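PDB 2VWG: glucose dehydrogenase, which catalyses the zinc-dependent oxidation of D-glucose and several other aldoses with NAD(+) or, preferably, NADP(+) as electron acceptor. Local coordinates for residues V84-R89 with N303-H308; P90-T95 with M111-G116. All blocks are in the same frame, centred on the assembly; numbering follows the deposited sequence.

Contact 1: residues V84-R89 with N303-H308; sequences VPTVRR and NSHVEH. With LGC (D-glucono-1,5-lactone), chain C.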
ATOM      1  N   VAL A  84      15.249 -21.827 -16.451  1.00 26.68           N
ATOM      2  CA  VAL A  84      14.758 -21.742 -15.085  1.00 26.60           C
ATOM      3  C   VAL A  84      13.237 -21.817 -15.132  1.00 27.26           C
ATOM      4  O   VAL A  84      12.607 -21.038 -15.842  1.00 29.26           O
ATOM      5  CB  VAL A  84      15.217 -20.443 -14.412  1.00 30.61           C
ATOM      6  CG1 VAL A  84      14.476 -20.205 -13.080  1.00 32.54           C
ATOM      7  CG2 VAL A  84      16.745 -20.474 -14.204  1.00 29.19           C
ATOM      8  N   PRO A  85      12.639 -22.784 -14.408  1.00 24.49           N
ATOM      9  CA  PRO A  85      11.193 -22.876 -14.381  1.00 28.03           C
ATOM     10  C   PRO A  85      10.554 -21.886 -13.404  1.00 28.72           C
ATOM     11  O   PRO A  85      11.102 -21.616 -12.331  1.00 28.12           O
ATOM     12  CB  PRO A  85      10.951 -24.311 -13.915  1.00 31.75           C
ATOM     13  CG  PRO A  85      12.118 -24.579 -12.982  1.00 30.15           C
ATOM     14  CD  PRO A  85      13.274 -23.835 -13.589  1.00 32.29           C
ATOM     15  N   THR A  86       9.391 -21.358 -13.781  1.00 26.28           N
ATOM     16  CA  THR A  86       8.519 -20.670 -12.835  1.00 27.39           C
ATOM     17  C   THR A  86       7.909 -21.692 -11.864  1.00 27.04           C
ATOM     18  O   THR A  86       7.988 -22.908 -12.062  1.00 27.20           O
ATOM     19  CB  THR A  86       7.400 -19.833 -13.535  1.00 30.02           C
ATOM     20  OG1 THR A  86       6.420 -20.703 -14.120  1.00 28.51           O
ATOM     21  CG2 THR A  86       7.998 -18.900 -14.618  1.00 28.42           C
ATOM     22  N   VAL A  87       7.278 -21.185 -10.820  1.00 28.14           N
ATOM     23  CA  VAL A  87       6.846 -22.027  -9.726  1.00 28.62           C
ATOM     24  C   VAL A  87       5.353 -22.394  -9.787  1.00 31.67           C
ATOM     25  O   VAL A  87       4.987 -23.519  -9.446  1.00 28.94           O
ATOM     26  CB  VAL A  87       7.210 -21.375  -8.393  1.00 30.56           C
ATOM     27  CG1 VAL A  87       6.640 -22.176  -7.206  1.00 29.48           C
ATOM     28  CG2 VAL A  87       8.752 -21.243  -8.306  1.00 30.99           C
ATOM     29  N   ARG A  88       4.501 -21.486 -10.259  1.00 28.56           N
ATOM     30  CA  ARG A  88       3.065 -21.751 -10.223  1.00 31.52           C
ATOM     31  C   ARG A  88       2.539 -22.502 -11.450  1.00 28.99           C
ATOM     32  O   ARG A  88       2.975 -22.270 -12.580  1.00 31.97           O
ATOM     33  CB  ARG A  88       2.268 -20.472  -9.969  1.00 26.14           C
ATOM     34  CG  ARG A  88       2.264 -20.137  -8.523  1.00 31.25           C
ATOM     35  CD  ARG A  88       1.464 -18.927  -8.190  1.00 31.08           C
ATOM     36  NE  ARG A  88       1.576 -18.641  -6.762  1.00 30.41           N
ATOM     37  CZ  ARG A  88       0.850 -17.727  -6.120  1.00 36.48           C
ATOM     38  NH1 ARG A  88      -0.015 -16.972  -6.782  1.00 33.79           N
ATOM     39  NH2 ARG A  88       1.004 -17.560  -4.816  1.00 32.25           N
ATOM     40  N   ARG A  89       1.603 -23.411 -11.194  1.00 33.51           N
ATOM     41  CA  ARG A  89       0.929 -24.180 -12.242  1.00 31.56           C
ATOM     42  C   ARG A  89      -0.567 -24.192 -11.934  1.00 30.31           C
ATOM     43  O   ARG A  89      -0.957 -24.041 -10.774  1.00 35.80           O
ATOM     44  CB  ARG A  89       1.455 -25.613 -12.285  1.00 38.67           C
ATOM     45  CG  ARG A  89       2.939 -25.747 -12.602  1.00 32.44           C
ATOM     46  CD  ARG A  89       3.243 -25.376 -14.043  1.00 39.46           C
ATOM     47  NE  ARG A  89       4.669 -25.530 -14.324  1.00 33.76           N
ATOM     48  CZ  ARG A  89       5.611 -24.636 -14.022  1.00 30.53           C
ATOM     49  NH1 ARG A  89       5.294 -23.486 -13.450  1.00 36.28           N
ATOM     50  NH2 ARG A  89       6.882 -24.893 -14.317  1.00 34.67           N
ATOM     51  N   ASN A 303       5.342 -14.684  -4.875  1.00 26.71           N
ATOM     52  CA  ASN A 303       5.579 -15.344  -6.142  1.00 25.29           C
ATOM     53  C   ASN A 303       6.122 -14.325  -7.154  1.00 27.72           C
ATOM     54  O   ASN A 303       6.589 -13.239  -6.777  1.00 28.10           O
ATOM     55  CB  ASN A 303       4.286 -16.062  -6.603  1.00 31.50           C
ATOM     56  CG  ASN A 303       4.522 -17.102  -7.692  1.00 31.18           C
ATOM     57  OD1 ASN A 303       4.039 -16.940  -8.807  1.00 29.56           O
ATOM     58  ND2 ASN A 303       5.253 -18.166  -7.373  1.00 26.88           N
ATOM     59  N   SER A 304       6.109 -14.689  -8.425  1.00 31.25           N
ATOM     60  CA  SER A 304       6.675 -13.869  -9.491  1.00 26.64           C
ATOM     61  C   SER A 304       6.360 -14.579 -10.797  1.00 27.89           C
ATOM     62  O   SER A 304       6.009 -15.758 -10.788  1.00 28.90           O
ATOM     63  CB  SER A 304       8.188 -13.710  -9.325  1.00 26.69           C
ATOM     64  OG  SER A 304       8.845 -14.967  -9.250  1.00 28.91           O
ATOM     65  N   HIS A 305       6.468 -13.861 -11.907  1.00 29.80           N
ATOM     66  CA  HIS A 305       6.230 -14.453 -13.194  1.00 34.08           C
ATOM     67  C   HIS A 305       7.306 -14.098 -14.212  1.00 29.11           C
ATOM     68  O   HIS A 305       8.330 -13.492 -13.874  1.00 28.68           O
ATOM     69  CB  HIS A 305       4.814 -14.121 -13.689  1.00 36.40           C
ATOM     70  CG  HIS A 305       4.284 -15.130 -14.663  1.00 37.58           C
ATOM     71  ND1 HIS A 305       4.364 -16.491 -14.437  1.00 39.94           N
ATOM     72  CD2 HIS A 305       3.725 -14.981 -15.888  1.00 37.17           C
ATOM     73  CE1 HIS A 305       3.850 -17.133 -15.470  1.00 47.48           C
ATOM     74  NE2 HIS A 305       3.457 -16.241 -16.366  1.00 37.16           N
ATOM     75  N   VAL A 306       7.075 -14.479 -15.462  1.00 30.09           N
ATOM     76  CA  VAL A 306       8.149 -14.561 -16.460  1.00 28.50           C
ATOM     77  C   VAL A 306       8.930 -13.277 -16.579  1.00 31.78           C
ATOM     78  O   VAL A 306      10.146 -13.294 -16.581  1.00 30.25           O
ATOM     79  CB  VAL A 306       7.605 -15.017 -17.849  1.00 33.79           C
ATOM     80  CG1 VAL A 306       8.683 -14.890 -18.962  1.00 34.88           C
ATOM     81  CG2 VAL A 306       7.103 -16.456 -17.749  1.00 30.28           C
ATOM     82  N   GLU A 307       8.228 -12.156 -16.661  1.00 28.70           N
ATOM     83  CA  GLU A 307       8.891 -10.868 -16.839  1.00 33.68           C
ATOM     84  C   GLU A 307       9.850 -10.556 -15.685  1.00 28.07           C
ATOM     85  O   GLU A 307      10.897  -9.934 -15.878  1.00 30.66           O
ATOM     86  CB  GLU A 307       7.854  -9.759 -17.038  1.00 34.51           C
ATOM     87  CG  GLU A 307       6.853  -9.549 -15.860  1.00 66.17           C
ATOM     88  CD  GLU A 307       5.637 -10.531 -15.806  1.00 87.97           C
ATOM     89  OE1 GLU A 307       5.550 -11.489 -16.629  1.00 64.25           O
ATOM     90  OE2 GLU A 307       4.761 -10.333 -14.917  1.00 58.96           O
ATOM     91  N   HIS A 308       9.506 -11.022 -14.486  1.00 28.55           N
ATOM     92  CA  HIS A 308      10.361 -10.847 -13.312  1.00 27.83           C
ATOM     93  C   HIS A 308      11.617 -11.711 -13.386  1.00 29.97           C
ATOM     94  O   HIS A 308      12.671 -11.292 -12.929  1.00 25.41           O
ATOM     95  CB  HIS A 308       9.582 -11.154 -12.038  1.00 32.75           C
ATOM     96  CG  HIS A 308       8.330 -10.340 -11.907  1.00 30.29           C
ATOM     97  ND1 HIS A 308       7.089 -10.908 -11.747  1.00 29.49           N
ATOM     98  CD2 HIS A 308       8.126  -9.002 -11.988  1.00 29.67           C
ATOM     99  CE1 HIS A 308       6.175  -9.955 -11.688  1.00 31.55           C
ATOM    100  NE2 HIS A 308       6.778  -8.788 -11.829  1.00 28.66           N
TER
HETATM  101  C1  LGC C 600       8.602 -18.917  -2.047  1.00 33.27           C
HETATM  102  C2  LGC C 600       8.660 -18.888  -3.531  1.00 32.63           C
HETATM  103  O5  LGC C 600       7.380 -18.819  -1.344  1.00 33.92           O
HETATM  104  O1  LGC C 600       9.638 -19.043  -1.407  1.00 33.42           O
HETATM  105  O2  LGC C 600       9.796 -18.168  -3.940  1.00 30.95           O
HETATM  106  C3  LGC C 600       7.423 -18.298  -4.186  1.00 33.17           C
HETATM  107  O3  LGC C 600       7.372 -18.720  -5.531  1.00 33.36           O
HETATM  108  C4  LGC C 600       6.148 -18.741  -3.483  1.00 34.25           C
HETATM  109  O4  LGC C 600       5.066 -18.107  -4.121  1.00 36.45           O
HETATM  110  C5  LGC C 600       6.219 -18.341  -2.007  1.00 28.76           C
HETATM  111  C6  LGC C 600       4.980 -18.807  -1.239  1.00 32.55           C
HETATM  112  O6  LGC C 600       4.925 -20.212  -1.244  1.00 32.55           O
HETATM  113  O   HOH W   1       7.109 -18.451 -10.130  1.00 30.65           O
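Arg88 and Asn303 meet as stacked flat groups, the guanidinium and amide planes only 15° apart. Asn303 CB lies over one guanidinium face, offset toward its rim, while Arg88 CD comes to 3.3 Å from Asn303 OD1; the arginine chain runs past the amide without a hydrogen bond to it. The polar end of Arg88 is engaged elsewhere: NH1 with the carbonyl of Pro104, NE in a salt bridge with Glu114. With an alanine here, the Asn303 amide would probably lose its stacked neighbour and Glu114 the positive charge beside it.

Apolar contact is looser: Thr86 CG2 sits 4.1 Å from Val306 CG2. Val87 CB lies beside the Asn303 amide nitrogen, 3.9 Å from ND2. This is the junction of the two domains of a zinc-containing alcohol dehydrogenase, where the GroES-like catalytic domain faces the Rossmann-type nucleotide-binding domain, with the lactone product bound between them.

Hydrogen bonding turns on Asn303. Having CG anti to the backbone N (chi1 -163°) swings its amide toward the lactone, and ND2 is the end that donates, to LGC O3 at 2.9 Å and LGC O4 at 3.3 Å; its backbone N bonds NADP O7N. One water joins the segments, accepting from Val87 N at 2.8 Å and donating to Ser304 O. Where helix 306-318 begins, His305 N donates nearly straight (176°) to His308 ND1.

Contact 2: residues P90-T95 with M111-G116; sequences PPASGT and MYFERG. With LGC (D-glucono-1,5-lactone), chain C.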
ATOM      1  N   PRO A  90      -1.412 -24.351 -12.973  1.00 34.70           N
ATOM      2  CA  PRO A  90      -2.858 -24.422 -12.751  1.00 33.76           C
ATOM      3  C   PRO A  90      -3.235 -25.595 -11.830  1.00 34.02           C
ATOM      4  O   PRO A  90      -2.568 -26.638 -11.852  1.00 38.56           O
ATOM      5  CB  PRO A  90      -3.448 -24.631 -14.147  1.00 39.18           C
ATOM      6  CG  PRO A  90      -2.356 -24.471 -15.114  1.00 42.14           C
ATOM      7  CD  PRO A  90      -1.041 -24.448 -14.392  1.00 35.33           C
ATOM      8  N   PRO A  91      -4.286 -25.423 -11.013  1.00 41.06           N
ATOM      9  CA  PRO A  91      -4.684 -26.483 -10.094  1.00 45.22           C
ATOM     10  C   PRO A  91      -5.412 -27.635 -10.804  1.00 45.36           C
ATOM     11  O   PRO A  91      -5.534 -27.627 -12.035  1.00 40.36           O
ATOM     12  CB  PRO A  91      -5.599 -25.754  -9.102  1.00 42.45           C
ATOM     13  CG  PRO A  91      -6.189 -24.663  -9.886  1.00 43.66           C
ATOM     14  CD  PRO A  91      -5.160 -24.244 -10.899  1.00 43.93           C
ATOM     15  N   ALA A  92      -5.865 -28.615 -10.016  1.00 62.21           N
ATOM     16  CA  ALA A  92      -6.557 -29.815 -10.516  1.00 66.31           C
ATOM     17  C   ALA A  92      -7.765 -29.481 -11.407  1.00 55.51           C
ATOM     18  O   ALA A  92      -7.945 -30.071 -12.480  1.00 61.87           O
ATOM     19  CB  ALA A  92      -7.000 -30.672  -9.336  1.00 68.19           C
ATOM     20  N   SER A  93      -8.562 -28.512 -10.964  1.00 61.09           N
ATOM     21  CA  SER A  93      -9.744 -28.054 -11.698  1.00 64.91           C
ATOM     22  C   SER A  93      -9.457 -27.477 -13.094  1.00 71.36           C
ATOM     23  O   SER A  93     -10.376 -27.341 -13.897  1.00 84.04           O
ATOM     24  CB  SER A  93     -10.499 -27.012 -10.867  1.00 71.83           C
ATOM     25  OG  SER A  93      -9.718 -25.847 -10.671  1.00 71.97           O
ATOM     26  N   GLY A  94      -8.200 -27.129 -13.374  1.00 69.95           N
ATOM     27  CA  GLY A  94      -7.805 -26.617 -14.691  1.00 61.30           C
ATOM     28  C   GLY A  94      -7.469 -25.134 -14.667  1.00 59.29           C
ATOM     29  O   GLY A  94      -7.374 -24.525 -13.598  1.00 58.63           O
ATOM     30  N   THR A  95      -7.300 -24.553 -15.852  1.00 54.80           N
ATOM     31  CA  THR A  95      -6.864 -23.163 -15.980  1.00 51.21           C
ATOM     32  C   THR A  95      -7.920 -22.182 -15.478  1.00 55.14           C
ATOM     33  O   THR A  95      -9.069 -22.549 -15.256  1.00 52.43           O
ATOM     34  CB  THR A  95      -6.479 -22.813 -17.432  1.00 59.60           C
ATOM     35  OG1 THR A  95      -5.685 -21.621 -17.448  1.00 76.92           O
ATOM     36  CG2 THR A  95      -7.716 -22.609 -18.295  1.00 62.67           C
ATOM     37  N   MET A 111      -6.313 -21.531  -6.284  1.00 34.82           N
ATOM     38  CA  MET A 111      -6.368 -21.318  -7.729  1.00 33.79           C
ATOM     39  C   MET A 111      -5.007 -21.524  -8.389  1.00 32.09           C
ATOM     40  O   MET A 111      -4.779 -21.120  -9.541  1.00 35.27           O
ATOM     41  CB  MET A 111      -6.944 -19.935  -8.032  1.00 40.49           C
ATOM     42  CG  MET A 111      -8.324 -19.739  -7.401  1.00 55.59           C
ATOM     43  SD  MET A 111      -9.243 -18.438  -8.208  1.00 58.97           S
ATOM     44  CE  MET A 111      -9.631 -19.248  -9.760  1.00 62.81           C
ATOM     45  N   TYR A 112      -4.118 -22.180  -7.654  1.00 39.00           N
ATOM     46  CA  TYR A 112      -2.792 -22.497  -8.152  1.00 32.89           C
ATOM     47  C   TYR A 112      -2.210 -23.668  -7.375  1.00 31.47           C
ATOM     48  O   TYR A 112      -2.619 -23.951  -6.246  1.00 33.61           O
ATOM     49  CB  TYR A 112      -1.867 -21.274  -8.031  1.00 32.68           C
ATOM     50  CG  TYR A 112      -1.599 -20.833  -6.608  1.00 30.00           C
ATOM     51  CD1 TYR A 112      -0.640 -21.468  -5.839  1.00 33.44           C
ATOM     52  CD2 TYR A 112      -2.322 -19.789  -6.027  1.00 30.58           C
ATOM     53  CE1 TYR A 112      -0.393 -21.084  -4.542  1.00 36.94           C
ATOM     54  CE2 TYR A 112      -2.074 -19.386  -4.723  1.00 36.04           C
ATOM     55  CZ  TYR A 112      -1.109 -20.041  -3.987  1.00 39.82           C
ATOM     56  OH  TYR A 112      -0.841 -19.660  -2.693  1.00 36.58           O
ATOM     57  N   PHE A 113      -1.259 -24.343  -8.010  1.00 33.56           N
ATOM     58  CA  PHE A 113      -0.274 -25.149  -7.308  1.00 27.24           C
ATOM     59  C   PHE A 113       1.057 -24.412  -7.387  1.00 37.30           C
ATOM     60  O   PHE A 113       1.290 -23.654  -8.333  1.00 34.11           O
ATOM     61  CB  PHE A 113      -0.097 -26.511  -7.974  1.00 32.84           C
ATOM     62  CG  PHE A 113      -1.293 -27.425  -7.855  1.00 37.07           C
ATOM     63  CD1 PHE A 113      -2.192 -27.320  -6.793  1.00 42.34           C
ATOM     64  CD2 PHE A 113      -1.494 -28.423  -8.802  1.00 47.10           C
ATOM     65  CE1 PHE A 113      -3.275 -28.192  -6.689  1.00 48.05           C
ATOM     66  CE2 PHE A 113      -2.578 -29.292  -8.703  1.00 48.44           C
ATOM     67  CZ  PHE A 113      -3.461 -29.174  -7.646  1.00 42.51           C
ATOM     68  N   GLU A 114       1.915 -24.649  -6.396  1.00 29.48           N
ATOM     69  CA  GLU A 114       3.312 -24.211  -6.422  1.00 30.30           C
ATOM     70  C   GLU A 114       4.210 -25.432  -6.340  1.00 29.47           C
ATOM     71  O   GLU A 114       4.210 -26.165  -5.340  1.00 28.51           O
ATOM     72  CB  GLU A 114       3.615 -23.268  -5.266  1.00 30.13           C
ATOM     73  CG  GLU A 114       3.071 -21.892  -5.497  1.00 33.35           C
ATOM     74  CD  GLU A 114       3.248 -20.926  -4.324  1.00 30.85           C
ATOM     75  OE1 GLU A 114       3.614 -21.323  -3.201  1.00 32.57           O
ATOM     76  OE2 GLU A 114       2.996 -19.737  -4.547  1.00 33.91           O
ATOM     77  N   ARG A 115       4.978 -25.653  -7.393  1.00 26.42           N
ATOM     78  CA  ARG A 115       5.844 -26.809  -7.453  1.00 29.61           C
ATOM     79  C   ARG A 115       6.886 -26.750  -6.338  1.00 31.11           C
ATOM     80  O   ARG A 115       7.570 -25.744  -6.169  1.00 30.93           O
ATOM     81  CB  ARG A 115       6.499 -26.905  -8.840  1.00 31.75           C
ATOM     82  CG  ARG A 115       5.483 -27.255  -9.947  1.00 31.45           C
ATOM     83  CD  ARG A 115       6.101 -27.869 -11.194  1.00 32.20           C
ATOM     84  NE  ARG A 115       6.871 -29.065 -10.880  1.00 32.30           N
ATOM     85  CZ  ARG A 115       7.367 -29.920 -11.771  1.00 31.52           C
ATOM     86  NH1 ARG A 115       7.160 -29.767 -13.067  1.00 33.89           N
ATOM     87  NH2 ARG A 115       8.073 -30.957 -11.337  1.00 32.08           N
ATOM     88  N   GLY A 116       6.978 -27.833  -5.572  1.00 28.84           N
ATOM     89  CA  GLY A 116       7.869 -27.920  -4.431  1.00 31.64           C
ATOM     90  C   GLY A 116       7.337 -27.342  -3.130  1.00 31.34           C
ATOM     91  O   GLY A 116       8.016 -27.396  -2.116  1.00 32.27           O
TER
HETATM   92  C1  LGC C 600       8.602 -18.917  -2.047  1.00 33.27           C
HETATM   93  C2  LGC C 600       8.660 -18.888  -3.531  1.00 32.63           C
HETATM   94  O5  LGC C 600       7.380 -18.819  -1.344  1.00 33.92           O
HETATM   95  O1  LGC C 600       9.638 -19.043  -1.407  1.00 33.42           O
HETATM   96  O2  LGC C 600       9.796 -18.168  -3.940  1.00 30.95           O
HETATM   97  C3  LGC C 600       7.423 -18.298  -4.186  1.00 33.17           C
HETATM   98  O3  LGC C 600       7.372 -18.720  -5.531  1.00 33.36           O
HETATM   99  C4  LGC C 600       6.148 -18.741  -3.483  1.00 34.25           C
HETATM  100  O4  LGC C 600       5.066 -18.107  -4.121  1.00 36.45           O
HETATM  101  C5  LGC C 600       6.219 -18.341  -2.007  1.00 28.76           C
HETATM  102  C6  LGC C 600       4.980 -18.807  -1.239  1.00 32.55           C
HETATM  103  O6  LGC C 600       4.925 -20.212  -1.244  1.00 32.55           O
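Pro91 and Tyr112 bring the two backbones to a CA–CA distance of 4.8 Å, at the point where residues 90-95 leave strand 88-89 and fold into a type I beta turn from Pro91 to Gly94, closed by the bond from Gly94 N to Pro91 O at 3.0 Å. No hydrogen bond crosses between the segments; the contact depends on an aromatic ring laid against the chain. Pro91 CA stands over the centre of the Phe113 face, 3.8 Å from the centroid and 10° off the ring normal, a CH-pi contact. Phe113 CG lies beside its backbone N (chi1 -68°), and this carries the ring across to the turn. Its far end reaches Ala92, with CZ 3.4 Å from Ala92 N. The proline ring packs instead on the Met111-Tyr112 peptide, Pro91 CD lying 3.4 Å from Met111 O. One residue beyond Phe113, the extended Glu114 chain ends in the substrate site, where OE1 accepts from LGC O6 at 2.6 Å and OE2 from LGC O4 at 2.7 Å. Strand 113-115 is the middle strand of a small three-stranded sheet between 88-89 and 119-120; Phe113 also touches Ala120 of the latter, and Pro90 rests on Phe99 of helix 97-100.

In the fold
Comparing the two contacts illustrates how chemistry follows position. Contact 1 is buried and joins parts of the chain more than 200 residues apart, one from each domain; contact 2 lies at the surface, within the GroES-like domain, and its segments are near in sequence, nested inside the loop that contact 1 closes. The first combines a guanidinium-amide stack with a bridging water and bonds to lactone and cofactor, whereas CH-pi and apolar contacts of a proline, an alanine and a phenylalanine carry the second. They share a sheet, strands 88-89 and 113-115 being antiparallel neighbours, and Arg88 also makes a cation-pi contact with Tyr112. Both reach the same lactone: 303-308 from the nucleotide-binding side, 111-116 from the catalytic domain.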